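Agarase (Pseudoalteromonas fuliginea, PDB 6XJ9) probably hydrolyses glycosidic linkages in agarose-type polysaccharides of red algae, as an agarase of glycoside hydrolase family 50. Local coordinates at residues E509-P515 / F620-P626; M625-K631 / W654-F660. One frame throughout, in Å; residues are numbered along the deposited sequence.

Contact 1 of 2, residues E509-P515 / F620-P626; sequences EKSFGRP and FPDWGMP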
loop_
_atom_site.group_PDB
_atom_site.type_symbol
_atom_site.label_atom_id
_atom_site.label_comp_id
_atom_site.label_asym_id
_atom_site.label_seq_id
_atom_site.Cartn_x
_atom_site.Cartn_y
_atom_site.Cartn_z
ATOM N N GLU A 509 28.317 -9.744 14.892
ATOM C CA GLU A 509 29.030 -9.834 13.623
ATOM C C GLU A 509 30.541 -9.695 13.821
ATOM O O GLU A 509 31.199 -8.918 13.133
ATOM C CB GLU A 509 28.503 -8.811 12.609
ATOM C CG GLU A 509 27.012 -8.919 12.339
ATOM C CD GLU A 509 26.529 -8.099 11.152
ATOM O OE1 GLU A 509 27.310 -7.238 10.667
ATOM O OE2 GLU A 509 25.383 -8.336 10.703
ATOM N N LYS A 510 31.089 -10.478 14.754
ATOM C CA LYS A 510 32.530 -10.578 14.911
ATOM C C LYS A 510 33.135 -11.202 13.654
ATOM O O LYS A 510 32.504 -12.009 12.975
ATOM C CB LYS A 510 32.876 -11.403 16.157
ATOM C CG LYS A 510 32.320 -10.846 17.466
ATOM C CD LYS A 510 32.940 -11.479 18.704
ATOM C CE LYS A 510 34.328 -10.951 18.994
ATOM N NZ LYS A 510 34.287 -9.501 19.291
ATOM N N SER A 511 34.381 -10.832 13.366
ATOM C CA SER A 511 35.039 -11.266 12.145
ATOM C C SER A 511 35.683 -12.646 12.322
ATOM O O SER A 511 36.907 -12.770 12.264
ATOM C CB SER A 511 36.044 -10.226 11.719
ATOM O OG SER A 511 36.651 -10.597 10.490
ATOM N N PHE A 512 34.846 -13.683 12.516
ATOM C CA PHE A 512 35.316 -15.053 12.683
ATOM C C PHE A 512 35.847 -15.623 11.366
ATOM O O PHE A 512 36.629 -16.573 11.386
ATOM C CB PHE A 512 34.204 -15.982 13.179
ATOM C CG PHE A 512 33.892 -15.902 14.651
ATOM C CD1 PHE A 512 34.729 -16.497 15.591
ATOM C CD2 PHE A 512 32.748 -15.255 15.095
ATOM C CE1 PHE A 512 34.430 -16.425 16.944
ATOM C CE2 PHE A 512 32.455 -15.179 16.451
ATOM C CZ PHE A 512 33.290 -15.781 17.373
ATOM N N GLY A 513 35.421 -15.040 10.234
ATOM C CA GLY A 513 35.767 -15.573 8.930
ATOM C C GLY A 513 34.572 -15.625 7.982
ATOM O O GLY A 513 33.426 -15.626 8.416
ATOM N N ARG A 514 34.872 -15.653 6.680
ATOM C CA ARG A 514 33.889 -15.794 5.620
ATOM C C ARG A 514 34.218 -17.068 4.846
ATOM O O ARG A 514 35.315 -17.187 4.305
ATOM C CB ARG A 514 33.932 -14.590 4.667
ATOM C CG ARG A 514 34.277 -13.259 5.323
ATOM C CD ARG A 514 34.091 -12.046 4.420
ATOM N NE ARG A 514 34.515 -10.804 5.065
ATOM C CZ ARG A 514 34.286 -9.577 4.600
ATOM N NH1 ARG A 514 34.723 -8.524 5.269
ATOM N NH2 ARG A 514 33.620 -9.401 3.475
ATOM N N PRO A 515 33.302 -18.065 4.792
ATOM C CA PRO A 515 33.580 -19.320 4.088
ATOM C C PRO A 515 33.458 -19.273 2.563
ATOM O O PRO A 515 32.582 -19.930 2.001
ATOM C CB PRO A 515 32.533 -20.272 4.693
ATOM C CG PRO A 515 31.361 -19.368 5.061
ATOM C CD PRO A 515 31.981 -18.042 5.447
ATOM N N PHE A 620 25.754 -13.970 14.023
ATOM C CA PHE A 620 26.656 -14.163 12.892
ATOM C C PHE A 620 26.003 -13.600 11.635
ATOM O O PHE A 620 24.825 -13.846 11.409
ATOM C CB PHE A 620 26.902 -15.648 12.621
ATOM C CG PHE A 620 27.299 -16.505 13.795
ATOM C CD1 PHE A 620 28.474 -16.264 14.493
ATOM C CD2 PHE A 620 26.532 -17.615 14.143
ATOM C CE1 PHE A 620 28.853 -17.097 15.540
ATOM C CE2 PHE A 620 26.913 -18.449 15.190
ATOM C CZ PHE A 620 28.069 -18.183 15.894
ATOM N N PRO A 621 26.724 -12.867 10.753
ATOM C CA PRO A 621 26.141 -12.455 9.477
ATOM C C PRO A 621 26.083 -13.670 8.552
ATOM O O PRO A 621 26.959 -14.537 8.599
ATOM C CB PRO A 621 27.133 -11.383 8.995
ATOM C CG PRO A 621 28.457 -11.856 9.539
ATOM C CD PRO A 621 28.114 -12.397 10.912
ATOM N N ASP A 622 25.015 -13.741 7.745
ATOM C CA ASP A 622 24.771 -14.857 6.847
ATOM C C ASP A 622 25.901 -14.944 5.816
ATOM O O ASP A 622 26.151 -16.008 5.256
ATOM C CB ASP A 622 23.364 -14.772 6.234
ATOM C CG ASP A 622 23.142 -13.539 5.369
ATOM O OD1 ASP A 622 24.007 -12.636 5.394
ATOM O OD2 ASP A 622 22.108 -13.500 4.641
ATOM N N TRP A 623 26.584 -13.819 5.578
ATOM C CA TRP A 623 27.717 -13.804 4.666
ATOM C C TRP A 623 29.006 -14.248 5.356
ATOM O O TRP A 623 29.998 -14.494 4.681
ATOM C CB TRP A 623 27.881 -12.436 3.980
ATOM C CG TRP A 623 27.921 -11.252 4.902
ATOM C CD1 TRP A 623 26.922 -10.342 5.089
ATOM C CD2 TRP A 623 29.017 -10.805 5.725
ATOM N NE1 TRP A 623 27.313 -9.376 5.981
ATOM C CE2 TRP A 623 28.591 -9.636 6.394
ATOM C CE3 TRP A 623 30.308 -11.282 5.986
ATOM C CZ2 TRP A 623 29.399 -8.948 7.299
ATOM C CZ3 TRP A 623 31.099 -10.613 6.895
ATOM C CH2 TRP A 623 30.654 -9.460 7.539
ATOM N N GLY A 624 29.017 -14.331 6.692
ATOM C CA GLY A 624 30.261 -14.647 7.387
ATOM C C GLY A 624 30.052 -15.559 8.595
ATOM O O GLY A 624 30.363 -15.185 9.729
ATOM N N MET A 625 29.556 -16.768 8.332
ATOM C CA MET A 625 29.237 -17.715 9.388
ATOM C C MET A 625 29.927 -19.057 9.112
ATOM O O MET A 625 29.284 -20.003 8.677
ATOM C CB MET A 625 27.717 -17.910 9.489
ATOM C CG MET A 625 27.001 -18.117 8.160
ATOM S SD MET A 625 25.214 -18.349 8.460
ATOM C CE MET A 625 24.576 -18.697 6.821
ATOM N N PRO A 626 31.252 -19.199 9.362
ATOM C CA PRO A 626 31.922 -20.484 9.151
ATOM C C PRO A 626 31.177 -21.567 9.929
ATOM O O PRO A 626 30.795 -21.352 11.085
ATOM C CB PRO A 626 33.312 -20.287 9.768
ATOM C CG PRO A 626 33.532 -18.780 9.731
ATOM C CD PRO A 626 32.151 -18.168 9.911
HETATM O O HOH W 1 32.462 -14.006 10.506
#
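Proline-rich van der Waals packing and one bridging water join residues 509-515, in the loop after strand 501-506, to the loop that runs from strand 620-621 to helix 627-634. At the strand end, Glu-509 crosses the Pro-621 ring at a slant: its CA is 3.8 Å from Pro-621 CD, and the side chain, extended beyond CG (chi2 -169°), brings OE2 to 3.9 Å from Pro-621 CB. OE2 takes its hydrogen bond elsewhere, from Asn-643 ND2. With an alanine here, Asn-643 would probably lose this acceptor and a gap would open beside Pro-621. The Trp-623 indole is turned back over its own turn, its CG set between the backbone N and the carbonyl carbon (chi1 52°), and Pro-621 CB sits 3.4 Å above one face of the ring. Arg-514 NE comes within 3.9 Å of Trp-623 CZ3, but a second conformer of the arginine makes this contact doubtful. The loops meet most intimately at Gly-513, whose O lies 3.2 Å from Pro-626 CD. Its backbone angles by themselves call for glycine, and a side chain would also crowd Pro-626. The carbonyl oxygens of Gly-513 and Gly-624 face each other as two acceptors; water 1 donates to Gly-513 O at 2.8 Å and points toward Gly-624 O at 2.5 Å, too short to be trusted as a bond length, and further acceptors compete for its protons. Deeper in, Phe-512 CE2 meets the edge of the Phe-620 ring at CE1 (4.2 Å). Adjoining loops that follow strands 501-506 and 620-621, the second of them around a type I turn from Pro-621 to Gly-624, are consistent with the active-site side of the (beta/alpha)8 barrel of clan GH-A glycosidases.

Contact 2 of 2, residues M625-K631 / W654-F660; sequences MPIEVVK and WAFLSQF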
loop_
_atom_site.group_PDB
_atom_site.type_symbol
_atom_site.label_atom_id
_atom_site.label_comp_id
_atom_site.label_asym_id
_atom_site.label_seq_id
_atom_site.Cartn_x
_atom_site.Cartn_y
_atom_site.Cartn_z
ATOM N N MET A 625 29.556 -16.768 8.332
ATOM C CA MET A 625 29.237 -17.715 9.388
ATOM C C MET A 625 29.927 -19.057 9.112
ATOM O O MET A 625 29.284 -20.003 8.677
ATOM C CB MET A 625 27.717 -17.910 9.489
ATOM C CG MET A 625 27.001 -18.117 8.160
ATOM S SD MET A 625 25.214 -18.349 8.460
ATOM C CE MET A 625 24.576 -18.697 6.821
ATOM N N PRO A 626 31.252 -19.199 9.362
ATOM C CA PRO A 626 31.922 -20.484 9.151
ATOM C C PRO A 626 31.177 -21.567 9.929
ATOM O O PRO A 626 30.795 -21.352 11.085
ATOM C CB PRO A 626 33.312 -20.287 9.768
ATOM C CG PRO A 626 33.532 -18.780 9.731
ATOM C CD PRO A 626 32.151 -18.168 9.911
ATOM N N ILE A 627 30.969 -22.726 9.287
ATOM C CA ILE A 627 30.293 -23.857 9.922
ATOM C C ILE A 627 30.982 -24.238 11.236
ATOM O O ILE A 627 30.310 -24.639 12.176
ATOM C CB ILE A 627 30.120 -25.066 8.970
ATOM C CG1 ILE A 627 29.105 -26.088 9.504
ATOM C CG2 ILE A 627 31.459 -25.737 8.673
ATOM C CD1 ILE A 627 27.660 -25.595 9.519
ATOM N N GLU A 628 32.311 -24.091 11.321
ATOM C CA GLU A 628 33.043 -24.497 12.515
ATOM C C GLU A 628 32.628 -23.640 13.710
ATOM O O GLU A 628 32.590 -24.102 14.854
ATOM C CB GLU A 628 34.550 -24.363 12.298
ATOM C CG GLU A 628 35.119 -25.393 11.336
ATOM C CD GLU A 628 35.209 -24.980 9.877
ATOM O OE1 GLU A 628 34.552 -23.990 9.488
ATOM O OE2 GLU A 628 35.957 -25.655 9.123
ATOM N N VAL A 629 32.340 -22.371 13.420
ATOM C CA VAL A 629 32.022 -21.390 14.443
ATOM C C VAL A 629 30.578 -21.622 14.877
ATOM O O VAL A 629 30.279 -21.579 16.072
ATOM C CB VAL A 629 32.282 -19.960 13.923
ATOM C CG1 VAL A 629 31.864 -18.895 14.932
ATOM C CG2 VAL A 629 33.745 -19.776 13.526
ATOM N N VAL A 630 29.696 -21.908 13.909
ATOM C CA VAL A 630 28.299 -22.166 14.228
ATOM C C VAL A 630 28.206 -23.427 15.094
ATOM O O VAL A 630 27.471 -23.468 16.082
ATOM C CB VAL A 630 27.409 -22.312 12.977
ATOM C CG1 VAL A 630 25.979 -22.655 13.378
ATOM C CG2 VAL A 630 27.416 -21.078 12.105
ATOM N N LYS A 631 28.958 -24.453 14.687
ATOM C CA LYS A 631 29.019 -25.726 15.388
ATOM C C LYS A 631 29.506 -25.506 16.818
ATOM O O LYS A 631 28.916 -26.031 17.752
ATOM C CB LYS A 631 29.852 -26.753 14.607
ATOM C CG LYS A 631 29.973 -28.122 15.265
ATOM C CD LYS A 631 30.938 -29.062 14.544
ATOM C CE LYS A 631 31.303 -30.257 15.399
ATOM N NZ LYS A 631 32.156 -31.216 14.659
ATOM N N TRP A 654 19.682 -22.423 4.852
ATOM C CA TRP A 654 19.538 -22.626 6.288
ATOM C C TRP A 654 19.377 -24.093 6.685
ATOM O O TRP A 654 19.171 -24.384 7.867
ATOM C CB TRP A 654 18.403 -21.751 6.841
ATOM C CG TRP A 654 18.710 -20.305 6.606
ATOM C CD1 TRP A 654 18.226 -19.507 5.608
ATOM C CD2 TRP A 654 19.635 -19.498 7.355
ATOM N NE1 TRP A 654 18.761 -18.251 5.698
ATOM C CE2 TRP A 654 19.626 -18.214 6.766
ATOM C CE3 TRP A 654 20.447 -19.726 8.476
ATOM C CZ2 TRP A 654 20.408 -17.169 7.257
ATOM C CZ3 TRP A 654 21.214 -18.690 8.966
ATOM C CH2 TRP A 654 21.188 -17.429 8.362
ATOM N N ALA A 655 19.519 -25.007 5.711
ATOM C CA ALA A 655 19.336 -26.435 5.924
ATOM C C ALA A 655 20.376 -26.960 6.907
ATOM O O ALA A 655 20.124 -27.939 7.606
ATOM C CB ALA A 655 19.417 -27.178 4.610
ATOM N N PHE A 656 21.528 -26.290 6.952
ATOM C CA PHE A 656 22.654 -26.692 7.783
ATOM C C PHE A 656 22.238 -26.760 9.252
ATOM O O PHE A 656 22.910 -27.421 10.027
ATOM C CB PHE A 656 23.860 -25.767 7.572
ATOM C CG PHE A 656 23.715 -24.403 8.205
ATOM C CD1 PHE A 656 24.225 -24.142 9.472
ATOM C CD2 PHE A 656 23.034 -23.390 7.550
ATOM C CE1 PHE A 656 24.066 -22.902 10.074
ATOM C CE2 PHE A 656 22.888 -22.140 8.144
ATOM C CZ PHE A 656 23.396 -21.897 9.408
ATOM N N LEU A 657 21.133 -26.094 9.628
ATOM C CA LEU A 657 20.718 -26.010 11.023
ATOM C C LEU A 657 20.276 -27.377 11.556
ATOM O O LEU A 657 20.274 -27.613 12.766
ATOM C CB LEU A 657 19.582 -24.988 11.157
ATOM C CG LEU A 657 20.008 -23.519 11.113
ATOM C CD1 LEU A 657 18.793 -22.604 11.227
ATOM C CD2 LEU A 657 21.021 -23.198 12.214
ATOM N N SER A 658 19.909 -28.282 10.641
ATOM C CA SER A 658 19.510 -29.627 11.014
ATOM C C SER A 658 20.680 -30.395 11.638
ATOM O O SER A 658 20.483 -31.403 12.297
ATOM C CB SER A 658 18.923 -30.338 9.821
ATOM O OG SER A 658 19.893 -30.456 8.789
ATOM N N GLN A 659 21.904 -29.887 11.474
ATOM C CA GLN A 659 23.097 -30.465 12.078
ATOM C C GLN A 659 23.040 -30.378 13.609
ATOM O O GLN A 659 23.599 -31.241 14.282
ATOM C CB GLN A 659 24.329 -29.731 11.546
ATOM C CG GLN A 659 25.639 -30.507 11.634
ATOM C CD GLN A 659 26.747 -29.776 10.907
ATOM O OE1 GLN A 659 26.539 -29.157 9.863
ATOM N NE2 GLN A 659 27.942 -29.829 11.464
ATOM N N PHE A 660 22.368 -29.351 14.157
ATOM C CA PHE A 660 22.509 -29.032 15.575
ATOM C C PHE A 660 21.210 -29.194 16.351
ATOM O O PHE A 660 21.248 -29.279 17.571
ATOM C CB PHE A 660 22.973 -27.586 15.763
ATOM C CG PHE A 660 24.111 -27.238 14.849
ATOM C CD1 PHE A 660 25.330 -27.896 14.961
ATOM C CD2 PHE A 660 23.933 -26.319 13.830
ATOM C CE1 PHE A 660 26.371 -27.609 14.091
ATOM C CE2 PHE A 660 24.980 -26.026 12.967
ATOM C CZ PHE A 660 26.195 -26.667 13.102
#
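Met-625 CE lies over one face of the Trp-654 indole, 4.3 Å from the centroid of its six-membered ring and 27° off the normal, a CH-pi contact. Phe-656 receives Val-630 CG1 at its edge, in the ring plane and 3.8 Å from CE1, while Leu-657 CG of its own segment covers part of one face. On the Phe-660 ring, Gln-659 CB sits above the centre of one face, Ile-627 CD1 approaches the edge near CZ (4.0 Å), and the backbone of Lys-631 comes in obliquely, its CA 3.5 Å from CE1. The methionine chain runs straight beyond CG (chi2 179°), which carries its sulfur between two aromatic groups: Met-625 SD is 4.0 Å from Trp-654 CZ3 and 4.1 Å from Phe-656 CZ, both Met-aromatic contacts at an oblique angle. Ile-627 CD1 fills the junction of the two phenylalanines and also touches Gln-659 OE1. Val-630 CG1, anti to its own N (chi1 177°), reaches both Phe-656 and Phe-660, standing 3.5 Å from CE2 of the latter. The 3-10 turns of 655-659 bring these two rings to the same side, against the first turn of helix 627-634, where Pro-626 at the N-cap offers its O to the N-H groups of Val-629 and Val-630. Phe-642 of strand 640-643 touches Met-625, Val-630 and Trp-654 from the barrel side. With no hydrogen bond or salt bridge across it, the contact depends on the fit of aliphatic groups to aromatic rings, including the weak polarisation of CH-pi and sulfur-aromatic pairs.

Both contacts involve the link between strand 620-621 and helix 627-634, sharing Met-625 and Pro-626, with centres about 11 Å apart. Contact 1 lies nearer the centre of the chain, about 13 Å against about 20 Å, yet each mixes buried and exposed residues. Where contact 1 joins two loops through prolines, glycines and a water between carbonyls, contact 2 sets a helix against a 3-10 segment mainly through aliphatic and aromatic side chains. They meet in a shared apolar layer: Val-629 CG1 lies 3.6 Å from Phe-620 CE1 and equally close to Phe-512 CG, while Asp-622 CB packs on the Trp-654 indole.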